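Local coordinates for uncharacterized protein YacP (PDB 5MQ8) that acts as an endoribonuclease (Rae1) of the PIN-like NYN family, involved in ribosome-dependent mRNA decay in Bacillus subtilis, at residues 28-33 against 50-55; 41-46 against 132-137; 58-63 against 71-76; 87-92 against 112-117. All coordinates share one frame; numbering follows the deposited sequence.

Contact 1: residues 28-33 against 50-55; sequences EARDVL and VVFDAH
Phe52 reaches from strand 47-52 toward helix 23-44 and puts the far end of its ring between Arg30 and Leu33, which follow each other on the helix at a spacing of three residues. Packing is closest at CZ. Arg30 CG lies 3.6 Å from Phe52 CZ. It makes an off-centre CH-pi contact, 30° from the ring normal. From the next turn of the helix, on the opposite side of the ring plane, Leu33 CD2 approaches Phe52 CE1 to 3.8 Å, and the leucine and phenylalanine side chains run past each other in opposite directions. Leu33 CD2 also meets Val50 CG1, more distantly at 4.2 Å, while that same methyl group of Val50 sits over one face of the Phe52 ring near its rim. Helix and strand segments run nearly antiparallel, as a helix packed on a parallel sheet does in the alpha/beta fold of PIN-like domains; Met11, Ile12 and Leu18 close the same core.

The polar side begins beyond Arg30 CG. With CG anti to the backbone N (chi1 171°) and bends at the next two torsions, the chain carries its guanidinium past the ring, the two planes 64° apart. There Arg30 NH1 forms a salt bridge of 2.8 Å with Asp31 OD1, almost in the guanidinium plane, and Arg30 NH2 bonds to Lys58 O. Partly exposed Asp31 also pairs with Lys63. Arg30 is thus amphipathic in use: its methylenes complete an apolar core, and its buried charge is probably neutralised by the neighbouring carboxylate.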
loop_
_atom_site.group_PDB
_atom_site.type_symbol
_atom_site.label_atom_id
_atom_site.label_comp_id
_atom_site.label_asym_id
_atom_site.label_seq_id
_atom_site.Cartn_x
_atom_site.Cartn_y
_atom_site.Cartn_z
ATOM N N GLU A 28 -0.784 5.848 19.358
ATOM C CA GLU A 28 -1.133 6.003 17.957
ATOM C C GLU A 28 -0.444 7.230 17.364
ATOM O O GLU A 28 0.093 7.140 16.258
ATOM C CB GLU A 28 -2.653 6.045 17.757
ATOM C CG GLU A 28 -3.263 4.655 17.769
ATOM C CD GLU A 28 -4.776 4.539 17.727
ATOM O OE1 GLU A 28 -5.447 5.437 17.168
ATOM O OE2 GLU A 28 -5.289 3.520 18.238
ATOM N N ALA A 29 -0.406 8.349 18.115
ATOM C CA ALA A 29 0.246 9.580 17.655
ATOM C C ALA A 29 1.757 9.368 17.421
ATOM O O ALA A 29 2.300 9.846 16.423
ATOM C CB ALA A 29 0.005 10.704 18.644
ATOM N N ARG A 30 2.406 8.604 18.316
ATOM C CA ARG A 30 3.818 8.230 18.259
ATOM C C ARG A 30 4.088 7.404 16.983
ATOM O O ARG A 30 5.004 7.725 16.231
ATOM C CB ARG A 30 4.195 7.461 19.532
ATOM C CG ARG A 30 5.576 6.823 19.536
ATOM C CD ARG A 30 5.455 5.318 19.433
ATOM N NE ARG A 30 5.374 4.698 20.739
ATOM C CZ ARG A 30 4.902 3.479 20.962
ATOM N NH1 ARG A 30 4.427 2.746 19.960
ATOM N NH2 ARG A 30 4.888 2.985 22.189
ATOM N N ASP A 31 3.261 6.377 16.735
ATOM C CA ASP A 31 3.356 5.509 15.566
ATOM C C ASP A 31 3.194 6.266 14.250
ATOM O O ASP A 31 3.983 6.047 13.337
ATOM C CB ASP A 31 2.324 4.373 15.665
ATOM C CG ASP A 31 2.632 3.327 16.732
ATOM O OD1 ASP A 31 3.770 3.323 17.253
ATOM O OD2 ASP A 31 1.736 2.506 17.033
ATOM N N VAL A 32 2.180 7.164 14.154
ATOM C CA VAL A 32 1.938 7.974 12.958
ATOM C C VAL A 32 3.140 8.896 12.720
ATOM O O VAL A 32 3.641 8.954 11.588
ATOM C CB VAL A 32 0.588 8.744 13.001
ATOM C CG1 VAL A 32 0.448 9.686 11.800
ATOM C CG2 VAL A 32 -0.593 7.777 13.054
ATOM N N LEU A 33 3.640 9.552 13.800
ATOM C CA LEU A 33 4.799 10.437 13.714
ATOM C C LEU A 33 6.044 9.719 13.198
ATOM O O LEU A 33 6.711 10.250 12.310
ATOM C CB LEU A 33 5.068 11.165 15.054
ATOM C CG LEU A 33 6.304 12.071 15.126
ATOM C CD1 LEU A 33 6.218 13.235 14.105
ATOM C CD2 LEU A 33 6.489 12.595 16.541
ATOM N N VAL A 50 14.138 10.849 16.316
ATOM C CA VAL A 50 12.955 11.295 17.055
ATOM C C VAL A 50 13.174 11.033 18.543
ATOM O O VAL A 50 13.419 9.895 18.944
ATOM C CB VAL A 50 11.628 10.695 16.509
ATOM C CG1 VAL A 50 10.417 11.308 17.209
ATOM C CG2 VAL A 50 11.516 10.909 15.000
ATOM N N VAL A 51 13.084 12.094 19.344
ATOM C CA VAL A 51 13.265 12.056 20.793
ATOM C C VAL A 51 11.923 12.238 21.494
ATOM O O VAL A 51 11.249 13.265 21.343
ATOM C CB VAL A 51 14.348 13.070 21.277
ATOM C CG1 VAL A 51 14.491 13.066 22.804
ATOM C CG2 VAL A 51 15.686 12.775 20.621
ATOM N N PHE A 52 11.540 11.226 22.250
ATOM C CA PHE A 52 10.309 11.220 23.003
ATOM C C PHE A 52 10.597 11.315 24.491
ATOM O O PHE A 52 11.425 10.567 25.024
ATOM C CB PHE A 52 9.491 9.952 22.725
ATOM C CG PHE A 52 8.880 9.863 21.348
ATOM C CD1 PHE A 52 7.854 10.723 20.964
ATOM C CD2 PHE A 52 9.282 8.876 20.455
ATOM C CE1 PHE A 52 7.264 10.615 19.696
ATOM C CE2 PHE A 52 8.689 8.772 19.186
ATOM C CZ PHE A 52 7.693 9.647 18.814
ATOM N N ASP A 53 9.892 12.226 25.163
ATOM C CA ASP A 53 9.981 12.365 26.599
ATOM C C ASP A 53 9.285 11.091 27.149
ATOM O O ASP A 53 8.098 10.885 26.885
ATOM C CB ASP A 53 9.237 13.641 27.044
ATOM C CG ASP A 53 9.339 13.901 28.538
ATOM O OD1 ASP A 53 8.839 13.059 29.324
ATOM O OD2 ASP A 53 9.934 14.935 28.919
ATOM N N ALA A 54 10.050 10.222 27.850
ATOM C CA ALA A 54 9.570 8.939 28.394
ATOM C C ALA A 54 8.412 9.036 29.412
ATOM O O ALA A 54 7.684 8.057 29.594
ATOM C CB ALA A 54 10.732 8.161 28.992
ATOM N N HIS A 55 8.239 10.198 30.069
ATOM C CA HIS A 55 7.139 10.395 31.019
ATOM C C HIS A 55 5.819 10.796 30.360
ATOM O O HIS A 55 4.770 10.700 31.006
ATOM C CB HIS A 55 7.519 11.379 32.132
ATOM C CG HIS A 55 8.492 10.775 33.087
ATOM N ND1 HIS A 55 8.090 9.836 34.031
ATOM C CD2 HIS A 55 9.835 10.906 33.141
ATOM C CE1 HIS A 55 9.194 9.463 34.652
ATOM N NE2 HIS A 55 10.270 10.074 34.145
#

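Contact 2: residues 41-46 against 132-137; sequences QSYTGN and ERRIER
Tyr43 points from the last turn of helix 23-44 at helix 121-145 and lays its ring against two consecutive residues there, Arg134 and Ile135. Its CG stands anti to the backbone N (chi1 -172°), which extends the ring away from its own helix. Tyr43 and Ile135 lie alongside each other, pointing opposite ways: Tyr43 CD1, near the root of the ring, meets Ile135 CG1 at 4.0 Å. At the phenol end the partner is the aliphatic part of an arginine, with Arg134 CD 3.4 Å from Tyr43 OH. The Arg134 chain crosses the tyrosine at a slant and bends at chi3, leaving guanidinium and ring planes 40° apart. Since Arg134 NH1 remains 4.0 Å from Tyr43 OH, the two are neighbours without a hydrogen bond between them.

The contact joins the C-terminal end of one helix to the middle of another. Gly45, with positive phi, is the first residue past helix 23-44, and an ST turn spans this end, Asn46 N donating to Thr44 OG1 over 3.1 Å. Ile131 adds to the packing on Tyr43. Phe161 of the second subunit packs on both Tyr43 and Ile135, and Ser42 OG bonds to Glu162 of that subunit, so this helix pair also forms part of the dimer interface.

With no polar bond between the two segments, their pairing rests on van der Waals packing of the tyrosine against hydrocarbon, buried Ile135 at one end and the aliphatic part of exposed Arg134 at the other.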
loop_
_atom_site.group_PDB
_atom_site.type_symbol
_atom_site.label_atom_id
_atom_site.label_comp_id
_atom_site.label_asym_id
_atom_site.label_seq_id
_atom_site.Cartn_x
_atom_site.Cartn_y
_atom_site.Cartn_z
ATOM N N GLN A 41 12.849 11.110 6.098
ATOM C CA GLN A 41 14.217 10.603 5.996
ATOM C C GLN A 41 14.493 10.079 4.569
ATOM O O GLN A 41 15.495 10.465 3.961
ATOM C CB GLN A 41 14.500 9.508 7.046
ATOM C CG GLN A 41 15.900 8.878 6.899
ATOM C CD GLN A 41 16.619 8.475 8.157
ATOM O OE1 GLN A 41 16.530 9.106 9.206
ATOM N NE2 GLN A 41 17.381 7.408 8.071
ATOM N N SER A 42 13.614 9.202 4.060
ATOM C CA SER A 42 13.750 8.592 2.744
ATOM C C SER A 42 13.733 9.604 1.594
ATOM O O SER A 42 14.613 9.541 0.745
ATOM C CB SER A 42 12.687 7.523 2.536
ATOM O OG SER A 42 12.881 6.898 1.280
ATOM N N TYR A 43 12.778 10.544 1.588
ATOM C CA TYR A 43 12.706 11.559 0.547
ATOM C C TYR A 43 13.936 12.481 0.509
ATOM O O TYR A 43 14.561 12.632 -0.548
ATOM C CB TYR A 43 11.423 12.394 0.682
ATOM C CG TYR A 43 11.205 13.337 -0.486
ATOM C CD1 TYR A 43 10.585 12.899 -1.655
ATOM C CD2 TYR A 43 11.655 14.654 -0.440
ATOM C CE1 TYR A 43 10.418 13.747 -2.746
ATOM C CE2 TYR A 43 11.497 15.509 -1.528
ATOM C CZ TYR A 43 10.880 15.050 -2.681
ATOM O OH TYR A 43 10.722 15.880 -3.764
ATOM N N THR A 44 14.267 13.103 1.665
ATOM C CA THR A 44 15.341 14.082 1.795
ATOM C C THR A 44 16.748 13.487 1.818
ATOM O O THR A 44 17.701 14.173 1.442
ATOM C CB THR A 44 15.115 14.977 3.039
ATOM O OG1 THR A 44 15.246 14.187 4.221
ATOM C CG2 THR A 44 13.772 15.669 3.031
ATOM N N GLY A 45 16.883 12.272 2.328
ATOM C CA GLY A 45 18.191 11.658 2.514
ATOM C C GLY A 45 18.854 12.156 3.785
ATOM O O GLY A 45 19.999 11.798 4.071
ATOM N N ASN A 46 18.128 12.979 4.579
ATOM C CA ASN A 46 18.638 13.534 5.832
ATOM C C ASN A 46 18.435 12.551 6.959
ATOM O O ASN A 46 17.417 11.859 7.003
ATOM C CB ASN A 46 17.953 14.862 6.165
ATOM C CG ASN A 46 18.314 16.007 5.243
ATOM O OD1 ASN A 46 19.219 15.929 4.412
ATOM N ND2 ASN A 46 17.615 17.109 5.380
ATOM N N GLU A 132 4.697 13.829 1.609
ATOM C CA GLU A 132 3.666 12.795 1.554
ATOM C C GLU A 132 2.962 12.799 0.184
ATOM O O GLU A 132 2.798 11.741 -0.428
ATOM C CB GLU A 132 2.593 13.056 2.618
ATOM C CG GLU A 132 2.763 12.334 3.936
ATOM C CD GLU A 132 1.543 12.467 4.828
ATOM O OE1 GLU A 132 1.176 13.617 5.165
ATOM O OE2 GLU A 132 0.926 11.426 5.153
ATOM N N ARG A 133 2.503 13.989 -0.256
ATOM C CA ARG A 133 1.789 14.185 -1.516
ATOM C C ARG A 133 2.658 13.885 -2.716
ATOM O O ARG A 133 2.161 13.309 -3.681
ATOM C CB ARG A 133 1.203 15.606 -1.605
ATOM C CG ARG A 133 -0.094 15.774 -0.817
ATOM C CD ARG A 133 -0.778 17.109 -1.110
ATOM N NE ARG A 133 -0.113 18.245 -0.458
ATOM C CZ ARG A 133 -0.434 18.722 0.744
ATOM N NH1 ARG A 133 -1.417 18.170 1.446
ATOM N NH2 ARG A 133 0.228 19.753 1.254
ATOM N N ARG A 134 3.950 14.246 -2.640
ATOM C CA ARG A 134 4.928 14.034 -3.696
ATOM C C ARG A 134 5.227 12.553 -3.868
ATOM O O ARG A 134 5.232 12.069 -5.005
ATOM C CB ARG A 134 6.217 14.828 -3.425
ATOM C CG ARG A 134 6.493 15.901 -4.477
ATOM C CD ARG A 134 7.517 16.927 -4.017
ATOM N NE ARG A 134 7.026 18.297 -4.200
ATOM C CZ ARG A 134 7.607 19.377 -3.686
ATOM N NH1 ARG A 134 8.702 19.262 -2.946
ATOM N NH2 ARG A 134 7.088 20.579 -3.893
ATOM N N ILE A 135 5.466 11.824 -2.744
ATOM C CA ILE A 135 5.742 10.387 -2.776
ATOM C C ILE A 135 4.551 9.649 -3.386
ATOM O O ILE A 135 4.755 8.822 -4.274
ATOM C CB ILE A 135 6.170 9.809 -1.391
ATOM C CG1 ILE A 135 7.541 10.348 -0.971
ATOM C CG2 ILE A 135 6.167 8.264 -1.395
ATOM C CD1 ILE A 135 7.921 10.045 0.488
ATOM N N GLU A 136 3.322 9.996 -2.944
ATOM C CA GLU A 136 2.074 9.402 -3.426
ATOM C C GLU A 136 1.900 9.588 -4.929
ATOM O O GLU A 136 1.550 8.624 -5.613
ATOM C CB GLU A 136 0.861 9.955 -2.671
ATOM C CG GLU A 136 0.605 9.275 -1.342
ATOM C CD GLU A 136 -0.667 9.680 -0.618
ATOM O OE1 GLU A 136 -1.726 9.804 -1.277
ATOM O OE2 GLU A 136 -0.612 9.810 0.625
ATOM N N ARG A 137 2.171 10.814 -5.439
ATOM C CA ARG A 137 2.074 11.157 -6.859
ATOM C C ARG A 137 3.070 10.365 -7.689
ATOM O O ARG A 137 2.687 9.841 -8.732
ATOM C CB ARG A 137 2.278 12.656 -7.089
ATOM C CG ARG A 137 0.979 13.425 -7.282
ATOM C CD ARG A 137 1.185 14.772 -7.980
ATOM N NE ARG A 137 1.977 15.708 -7.175
ATOM C CZ ARG A 137 3.241 16.028 -7.431
ATOM N NH1 ARG A 137 3.859 15.523 -8.491
ATOM N NH2 ARG A 137 3.886 16.883 -6.647
#

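Contact 3: residues 58-63 against 71-76; sequences KGLEKK and VIFTKE
Phe73, the last residue of strand 70-73, has the largest share of this contact and directs its ring at the backbone of Lys58, Gly59 and Leu60. Its CZ lies 3.3 Å from Lys58 O, and the same carbon comes 3.7 Å from Gly59 CA. The glycine carbon makes an off-centre CH-pi contact, 4.1 Å from the ring centroid and 30° off the normal. With chi1 at -78°, Phe73 CG is anti to its own carbonyl carbon, which takes the ring out from the strand and over to the loop.

Leu60 divides its two methyl groups between two residues of the strand. Leu60 CD1 touches Phe73 CE1 at 4.0 Å, whereas Leu60 CD2 reaches Val71 CG1 at the same distance, and the leucine lies askew to both side chains. Val71 and Phe73, two residues apart, thus offer neighbouring apolar surfaces on one side of an edge strand of the five-stranded parallel sheet. The loop that leads from strand 47-52 to that edge folds back here over the strand it is about to enter.

Lys58 meets the phenylalanine ring through its backbone. Its CB points away from the strand, and Lys58 NZ forms a long salt bridge, weak as a hydrogen bond, 3.4 Å from Glu61 OE2. Behind the ring of Phe73 stands Phe52 of the adjacent strand, the two ring planes about 35° apart.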
loop_
_atom_site.group_PDB
_atom_site.type_symbol
_atom_site.label_atom_id
_atom_site.label_comp_id
_atom_site.label_asym_id
_atom_site.label_seq_id
_atom_site.Cartn_x
_atom_site.Cartn_y
_atom_site.Cartn_z
ATOM N N LYS A 58 4.298 6.823 25.427
ATOM C CA LYS A 58 4.353 5.375 25.613
ATOM C C LYS A 58 5.626 4.801 24.991
ATOM O O LYS A 58 5.938 5.090 23.831
ATOM C CB LYS A 58 3.095 4.738 24.989
ATOM C CG LYS A 58 3.075 3.215 24.929
ATOM C CD LYS A 58 2.498 2.541 26.157
ATOM C CE LYS A 58 2.998 1.121 26.287
ATOM N NZ LYS A 58 2.477 0.232 25.205
ATOM N N GLY A 59 6.346 4.011 25.789
ATOM C CA GLY A 59 7.573 3.341 25.379
ATOM C C GLY A 59 7.312 2.257 24.353
ATOM O O GLY A 59 6.207 1.700 24.292
ATOM N N LEU A 60 8.321 1.995 23.513
ATOM C CA LEU A 60 8.283 0.998 22.442
ATOM C C LEU A 60 8.116 -0.430 22.975
ATOM O O LEU A 60 7.345 -1.203 22.393
ATOM C CB LEU A 60 9.556 1.115 21.580
ATOM C CG LEU A 60 9.443 1.753 20.186
ATOM C CD1 LEU A 60 8.408 2.867 20.122
ATOM C CD2 LEU A 60 10.789 2.287 19.732
ATOM N N GLU A 61 8.812 -0.763 24.097
ATOM C CA GLU A 61 8.815 -2.083 24.748
ATOM C C GLU A 61 9.264 -3.162 23.742
ATOM O O GLU A 61 10.451 -3.218 23.411
ATOM C CB GLU A 61 7.452 -2.421 25.406
ATOM C CG GLU A 61 7.092 -1.577 26.617
ATOM C CD GLU A 61 5.836 -2.034 27.337
ATOM O OE1 GLU A 61 5.962 -2.650 28.420
ATOM O OE2 GLU A 61 4.725 -1.782 26.814
ATOM N N LYS A 62 8.312 -3.963 23.211
ATOM C CA LYS A 62 8.577 -5.012 22.222
ATOM C C LYS A 62 8.839 -4.395 20.847
ATOM O O LYS A 62 9.850 -4.723 20.223
ATOM C CB LYS A 62 7.394 -6.002 22.147
ATOM C CG LYS A 62 7.644 -7.215 21.253
ATOM C CD LYS A 62 6.472 -8.188 21.279
ATOM C CE LYS A 62 6.892 -9.588 20.898
ATOM N NZ LYS A 62 7.027 -9.758 19.427
ATOM N N LYS A 63 7.915 -3.511 20.388
ATOM C CA LYS A 63 7.897 -2.829 19.090
ATOM C C LYS A 63 9.268 -2.440 18.542
ATOM O O LYS A 63 10.008 -1.661 19.157
ATOM C CB LYS A 63 6.973 -1.598 19.121
ATOM C CG LYS A 63 5.641 -1.795 18.410
ATOM C CD LYS A 63 4.665 -0.667 18.737
ATOM C CE LYS A 63 3.283 -0.928 18.188
ATOM N NZ LYS A 63 2.276 0.034 18.716
ATOM N N VAL A 71 14.615 6.148 17.033
ATOM C CA VAL A 71 13.688 6.613 18.056
ATOM C C VAL A 71 14.364 6.469 19.414
ATOM O O VAL A 71 14.780 5.366 19.777
ATOM C CB VAL A 71 12.334 5.862 17.967
ATOM C CG1 VAL A 71 11.445 6.186 19.156
ATOM C CG2 VAL A 71 11.619 6.172 16.647
ATOM N N ILE A 72 14.491 7.594 20.152
ATOM C CA ILE A 72 15.156 7.632 21.456
ATOM C C ILE A 72 14.227 8.166 22.523
ATOM O O ILE A 72 13.583 9.187 22.322
ATOM C CB ILE A 72 16.512 8.407 21.382
ATOM C CG1 ILE A 72 17.549 7.587 20.602
ATOM C CG2 ILE A 72 17.068 8.748 22.782
ATOM C CD1 ILE A 72 18.704 8.331 20.121
ATOM N N PHE A 73 14.140 7.455 23.644
ATOM C CA PHE A 73 13.361 7.887 24.789
ATOM C C PHE A 73 14.318 8.488 25.815
ATOM O O PHE A 73 15.446 8.010 25.949
ATOM C CB PHE A 73 12.537 6.724 25.372
ATOM C CG PHE A 73 11.289 6.424 24.574
ATOM C CD1 PHE A 73 11.354 5.683 23.402
ATOM C CD2 PHE A 73 10.054 6.911 24.975
ATOM C CE1 PHE A 73 10.203 5.427 22.647
ATOM C CE2 PHE A 73 8.904 6.646 24.225
ATOM C CZ PHE A 73 8.990 5.912 23.058
ATOM N N THR A 74 13.897 9.571 26.499
ATOM C CA THR A 74 14.730 10.217 27.524
ATOM C C THR A 74 14.857 9.306 28.762
ATOM O O THR A 74 14.087 8.354 28.904
ATOM C CB THR A 74 14.160 11.597 27.915
ATOM O OG1 THR A 74 12.823 11.452 28.402
ATOM C CG2 THR A 74 14.214 12.607 26.787
ATOM N N LYS A 75 15.850 9.586 29.640
ATOM C CA LYS A 75 16.029 8.891 30.919
ATOM C C LYS A 75 15.042 9.528 31.903
ATOM O O LYS A 75 14.381 10.511 31.546
ATOM C CB LYS A 75 17.465 9.066 31.464
ATOM C CG LYS A 75 18.568 8.375 30.671
ATOM C CD LYS A 75 18.945 6.986 31.189
ATOM C CE LYS A 75 19.978 7.023 32.291
ATOM N NZ LYS A 75 20.319 5.658 32.759
ATOM N N GLU A 76 15.032 9.040 33.164
ATOM C CA GLU A 76 14.131 9.428 34.260
ATOM C C GLU A 76 13.869 10.963 34.428
ATOM O O GLU A 76 12.730 11.378 34.211
ATOM C CB GLU A 76 14.576 8.803 35.597
ATOM C CG GLU A 76 13.399 8.447 36.500
ATOM C CD GLU A 76 13.737 7.604 37.718
ATOM O OE1 GLU A 76 13.809 6.361 37.581
ATOM O OE2 GLU A 76 13.906 8.184 38.816
#

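Contact 4: residues 87-92 against 112-117; sequences LAQALN and FGQGAL
Gln89 and Gln114 meet through their side-chain amides, and one hydrogen bond carries the contact. Gln89 NE2 donates to Gln114 OE1 over 2.8 Å, with an N-H...O angle of 156°. The acceptor is approached in its carbonyl plane, on a lone pair, at a C=O...N angle of 142°; the oxygen in turn lies close to the plane of the Gln89 amide. Good direction at both ends is reached although the two amide planes are turned 46° apart, since the twist falls about the bond between them. Both chains are extended beyond CG, and this length lets them bridge backbones whose nearest CA atoms, those of Gln89 and Gln114, are 9.0 Å apart.

The bond links the final turn of helix 80-90 to the loop that precedes strand 117-119, one of the two outermost strands of the parallel sheet. Leu87 of the helix and Leu91, just past its end, touch strand 47-52, while Leu117 joins strand 98-101 by backbone hydrogen bonds.

A second polar link comes from the other half of the Gln114 amide. Its NE2 donates to Glu85 OE1, one helical turn before Gln89, and more weakly to Ala110 O, so that oxygen and nitrogen of this amide are both engaged and its rotation is constrained.

Apolar packing lies deeper. Ala88 and Ala116 each point toward the other segment without touching it, and both pack on Ile111 of the intervening loop and on Ile98 of strand 98-101.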
loop_
_atom_site.group_PDB
_atom_site.type_symbol
_atom_site.label_atom_id
_atom_site.label_comp_id
_atom_site.label_asym_id
_atom_site.label_seq_id
_atom_site.Cartn_x
_atom_site.Cartn_y
_atom_site.Cartn_z
ATOM N N LEU A 87 22.750 14.357 21.764
ATOM C CA LEU A 87 22.784 13.799 20.409
ATOM C C LEU A 87 23.505 14.715 19.432
ATOM O O LEU A 87 24.338 14.237 18.668
ATOM C CB LEU A 87 21.370 13.490 19.901
ATOM C CG LEU A 87 20.735 12.245 20.491
ATOM C CD1 LEU A 87 19.248 12.342 20.437
ATOM C CD2 LEU A 87 21.250 10.979 19.799
ATOM N N ALA A 88 23.221 16.029 19.482
ATOM C CA ALA A 88 23.873 17.015 18.623
ATOM C C ALA A 88 25.378 17.126 18.892
ATOM O O ALA A 88 26.139 17.363 17.957
ATOM C CB ALA A 88 23.224 18.370 18.793
ATOM N N GLN A 89 25.795 16.959 20.162
ATOM C CA GLN A 89 27.197 17.014 20.563
ATOM C C GLN A 89 27.935 15.750 20.129
ATOM O O GLN A 89 29.090 15.835 19.721
ATOM C CB GLN A 89 27.320 17.229 22.075
ATOM C CG GLN A 89 27.016 18.671 22.495
ATOM C CD GLN A 89 26.954 18.877 23.993
ATOM O OE1 GLN A 89 26.954 17.930 24.791
ATOM N NE2 GLN A 89 26.867 20.132 24.407
ATOM N N ALA A 90 27.263 14.583 20.207
ATOM C CA ALA A 90 27.813 13.286 19.801
ATOM C C ALA A 90 27.977 13.185 18.281
ATOM O O ALA A 90 28.839 12.435 17.820
ATOM C CB ALA A 90 26.925 12.167 20.294
ATOM N N LEU A 91 27.145 13.927 17.514
ATOM C CA LEU A 91 27.135 13.923 16.050
ATOM C C LEU A 91 27.651 15.240 15.450
ATOM O O LEU A 91 27.500 15.479 14.249
ATOM C CB LEU A 91 25.718 13.582 15.527
ATOM C CG LEU A 91 25.063 12.290 16.076
ATOM C CD1 LEU A 91 23.602 12.231 15.716
ATOM C CD2 LEU A 91 25.786 11.028 15.623
ATOM N N ASN A 92 28.290 16.066 16.291
ATOM C CA ASN A 92 28.855 17.371 15.954
ATOM C C ASN A 92 30.098 17.254 15.072
ATOM O O ASN A 92 31.177 16.941 15.581
ATOM C CB ASN A 92 29.212 18.133 17.243
ATOM C CG ASN A 92 29.237 19.631 17.072
ATOM O OD1 ASN A 92 30.159 20.209 16.459
ATOM N ND2 ASN A 92 28.202 20.294 17.587
ATOM N N PHE A 112 20.524 25.645 20.965
ATOM C CA PHE A 112 20.301 26.724 20.005
ATOM C C PHE A 112 21.365 27.836 20.095
ATOM O O PHE A 112 21.403 28.730 19.241
ATOM C CB PHE A 112 18.866 27.263 20.097
ATOM C CG PHE A 112 17.819 26.267 19.650
ATOM C CD1 PHE A 112 18.014 25.486 18.512
ATOM C CD2 PHE A 112 16.619 26.139 20.339
ATOM C CE1 PHE A 112 17.057 24.557 18.112
ATOM C CE2 PHE A 112 15.653 25.212 19.933
ATOM C CZ PHE A 112 15.877 24.431 18.820
ATOM N N GLY A 113 22.237 27.731 21.102
ATOM C CA GLY A 113 23.390 28.600 21.300
ATOM C C GLY A 113 24.674 27.880 20.923
ATOM O O GLY A 113 25.766 28.401 21.152
ATOM N N GLN A 114 24.551 26.666 20.344
ATOM C CA GLN A 114 25.673 25.813 19.933
ATOM C C GLN A 114 25.660 25.476 18.421
ATOM O O GLN A 114 26.160 24.415 18.012
ATOM C CB GLN A 114 25.706 24.521 20.776
ATOM C CG GLN A 114 26.098 24.725 22.228
ATOM C CD GLN A 114 25.715 23.539 23.070
ATOM O OE1 GLN A 114 26.309 22.460 22.986
ATOM N NE2 GLN A 114 24.719 23.721 23.919
ATOM N N GLY A 115 25.099 26.379 17.616
ATOM C CA GLY A 115 25.055 26.238 16.163
ATOM C C GLY A 115 23.852 25.538 15.547
ATOM O O GLY A 115 23.674 25.603 14.326
ATOM N N ALA A 116 23.020 24.862 16.369
ATOM C CA ALA A 116 21.831 24.165 15.871
ATOM C C ALA A 116 20.757 25.146 15.443
ATOM O O ALA A 116 20.590 26.195 16.070
ATOM C CB ALA A 116 21.288 23.218 16.921
ATOM N N LEU A 117 20.049 24.810 14.354
ATOM C CA LEU A 117 18.974 25.631 13.806
ATOM C C LEU A 117 17.626 25.126 14.276
ATOM O O LEU A 117 17.409 23.923 14.382
ATOM C CB LEU A 117 19.033 25.695 12.265
ATOM C CG LEU A 117 20.239 26.440 11.659
ATOM C CD1 LEU A 117 20.368 26.167 10.171
ATOM C CD2 LEU A 117 20.151 27.951 11.908
#

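How the contacts relate
From the N terminus, helix 23-44 opens two loops. Contact 1 closes the shorter one, bringing strand 47-52 back along the helix. Contact 2, begun at the end of the same helix, closes only at helix 121-145; its segments alternate with those of contact 1, so the two cross. Contacts 3 and 4 nest in series within the long loop of contact 2. Contact 3 folds the 58-63 loop onto strand 70-73, and contact 4 ties helix 80-90 to the loop before strand 117-119. Contacts 1 and 3 share neighbouring strands, joined by Val50 O and Ile72 N; Leu87 of contact 4 packs against Val51 and Ile72. Contacts 1 and 2 both reach the second subunit.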